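Local atomic coordinates of penicillin-binding protein 2B (Streptococcus pneumoniae, PDB entry 2WAD), a protein that probably acts as a peptidoglycan transpeptidase that cross-links peptides of adjacent glycan strands during elongation, and binds penicillin. Residues R60-D65 with G302-N307. Sequence-based numbering, arbitrary orientation.
Sequences RGEIYD and GSKGKN. Unlike the reference sequence in segment 302-307: Lys306 (reference Asn).
Lys304 reaches Glu62 on an extended chain: its CG stands anti to the backbone N (chi1 -179°), and the torsions beyond stay extended, carrying the ammonium to a carboxylate whose side chain it meets at about a right angle. The salt bridge from Lys304 NZ to Glu62 OE2, 3.2 Å, is weak as a hydrogen bond, and the same NZ donates to the carbonyl of Gly557. A long, flexible lysine suits this place, since its methylenes run past the backbone, Lys304 CE lying 3.8 Å from Arg60 O. Gly61 and Gly305 bring the two backbones together, their CA atoms 4.0 Å apart. Glycine suits both positions because neither carries a CB on the side facing the other backbone, and Gly61 CA approaches Lys306 O to 3.0 Å in a nearly straight CA-H...O contact (165° at the hydrogen). Asn307 is compact enough to fit beside the edge of the Tyr64 ring, its CB 3.9 Å from Tyr64 CE2, with the amide plane almost perpendicular to the ring. The contact leads into a parallel pairing that joins the dimerisation domain to residues far along the chain: strand 63-64, outermost in a mixed sheet, runs parallel to strand 307-310, and Glu62 and Tyr64 form backbone hydrogen bonds with Ile308. Arg60 turns away to salt bridges with Glu269 and Glu273, Lys306 forms one with Asp552 of strand 547-553, and helix 273-276 packs against Arg60, Ile63 and Lys306.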
loop_
_atom_site.group_PDB
_atom_site.type_symbol
_atom_site.label_atom_id
_atom_site.label_comp_id
_atom_site.label_asym_id
_atom_site.label_seq_id
_atom_site.Cartn_x
_atom_site.Cartn_y
_atom_site.Cartn_z
ATOM N N ARG A 60 -18.607 -8.141 4.883
ATOM C CA ARG A 60 -17.635 -7.289 4.198
ATOM C C ARG A 60 -17.671 -7.555 2.700
ATOM O O ARG A 60 -17.853 -8.698 2.279
ATOM C CB ARG A 60 -16.226 -7.527 4.744
ATOM C CG ARG A 60 -15.220 -6.439 4.367
ATOM C CD ARG A 60 -13.859 -6.639 5.039
ATOM N NE ARG A 60 -12.931 -5.537 4.780
ATOM C CZ ARG A 60 -12.932 -4.379 5.426
ATOM N NH1 ARG A 60 -13.833 -4.159 6.381
ATOM N NH2 ARG A 60 -12.040 -3.445 5.105
ATOM N N GLY A 61 -17.554 -6.497 1.902
ATOM C CA GLY A 61 -17.364 -6.658 0.468
ATOM C C GLY A 61 -16.050 -7.373 0.190
ATOM O O GLY A 61 -15.208 -7.521 1.081
ATOM N N GLU A 62 -15.870 -7.828 -1.046
ATOM C CA GLU A 62 -14.697 -8.628 -1.383
ATOM C C GLU A 62 -13.850 -8.002 -2.477
ATOM O O GLU A 62 -14.242 -6.991 -3.069
ATOM C CB GLU A 62 -15.124 -10.055 -1.743
ATOM C CG GLU A 62 -15.411 -10.923 -0.528
ATOM C CD GLU A 62 -16.337 -12.092 -0.836
ATOM O OE1 GLU A 62 -16.353 -13.093 -0.082
ATOM O OE2 GLU A 62 -17.079 -12.004 -1.835
ATOM N N ILE A 63 -12.696 -8.618 -2.734
ATOM C CA ILE A 63 -11.655 -8.059 -3.584
ATOM C C ILE A 63 -11.377 -9.008 -4.754
ATOM O O ILE A 63 -11.098 -10.184 -4.548
ATOM C CB ILE A 63 -10.317 -7.905 -2.811
ATOM C CG1 ILE A 63 -10.533 -7.393 -1.383
ATOM C CG2 ILE A 63 -9.308 -7.108 -3.603
ATOM C CD1 ILE A 63 -10.694 -5.910 -1.260
ATOM N N TYR A 64 -11.402 -8.467 -5.967
ATOM C CA TYR A 64 -11.275 -9.251 -7.178
ATOM C C TYR A 64 -10.156 -8.724 -8.049
ATOM O O TYR A 64 -9.873 -7.519 -8.059
ATOM C CB TYR A 64 -12.593 -9.240 -7.951
ATOM C CG TYR A 64 -13.728 -9.908 -7.204
ATOM C CD1 TYR A 64 -13.995 -11.263 -7.378
ATOM C CD2 TYR A 64 -14.542 -9.182 -6.330
ATOM C CE1 TYR A 64 -15.041 -11.892 -6.703
ATOM C CE2 TYR A 64 -15.579 -9.792 -5.654
ATOM C CZ TYR A 64 -15.826 -11.148 -5.846
ATOM O OH TYR A 64 -16.858 -11.778 -5.182
ATOM N N ASP A 65 -9.512 -9.623 -8.784
ATOM C CA ASP A 65 -8.515 -9.179 -9.749
ATOM C C ASP A 65 -9.255 -8.751 -11.009
ATOM O O ASP A 65 -10.482 -8.875 -11.080
ATOM C CB ASP A 65 -7.437 -10.247 -9.992
ATOM C CG ASP A 65 -7.760 -11.203 -11.135
ATOM O OD1 ASP A 65 -6.812 -11.793 -11.696
ATOM O OD2 ASP A 65 -8.936 -11.392 -11.485
ATOM N N GLY A 302 -29.835 -4.496 6.416
ATOM C CA GLY A 302 -28.421 -4.473 6.117
ATOM C C GLY A 302 -28.136 -5.162 4.803
ATOM O O GLY A 302 -28.981 -5.893 4.281
ATOM N N SER A 303 -26.925 -4.924 4.305
ATOM C CA SER A 303 -26.420 -5.557 3.096
ATOM C C SER A 303 -24.904 -5.731 3.155
ATOM O O SER A 303 -24.192 -4.946 3.794
ATOM C CB SER A 303 -26.783 -4.723 1.863
ATOM O OG SER A 303 -26.385 -3.372 2.027
ATOM N N LYS A 304 -24.446 -6.784 2.486
ATOM C CA LYS A 304 -23.045 -7.010 2.189
ATOM C C LYS A 304 -22.381 -5.734 1.662
ATOM O O LYS A 304 -22.952 -5.008 0.844
ATOM C CB LYS A 304 -22.928 -8.149 1.166
ATOM C CG LYS A 304 -21.504 -8.521 0.775
ATOM C CD LYS A 304 -21.489 -9.859 0.048
ATOM C CE LYS A 304 -20.077 -10.233 -0.382
ATOM N NZ LYS A 304 -19.891 -11.702 -0.410
ATOM N N GLY A 305 -21.185 -5.445 2.160
ATOM C CA GLY A 305 -20.394 -4.363 1.585
ATOM C C GLY A 305 -20.223 -4.498 0.081
ATOM O O GLY A 305 -20.543 -5.548 -0.498
ATOM N N LYS A 306 -19.750 -3.424 -0.554
ATOM C CA LYS A 306 -19.544 -3.449 -1.996
ATOM C C LYS A 306 -18.172 -4.045 -2.269
ATOM O O LYS A 306 -17.388 -4.248 -1.338
ATOM C CB LYS A 306 -19.686 -2.067 -2.646
ATOM C CG LYS A 306 -21.061 -1.385 -2.471
ATOM C CD LYS A 306 -22.216 -2.375 -2.575
ATOM C CE LYS A 306 -23.551 -1.772 -2.171
ATOM N NZ LYS A 306 -24.635 -2.806 -2.096
ATOM N N ASN A 307 -17.907 -4.335 -3.540
ATOM C CA ASN A 307 -16.690 -5.026 -3.948
ATOM C C ASN A 307 -15.823 -4.062 -4.742
ATOM O O ASN A 307 -16.351 -3.139 -5.370
ATOM C CB ASN A 307 -17.027 -6.254 -4.812
ATOM C CG ASN A 307 -18.093 -7.140 -4.184
ATOM O OD1 ASN A 307 -19.225 -7.183 -4.660
ATOM N ND2 ASN A 307 -17.737 -7.846 -3.114
#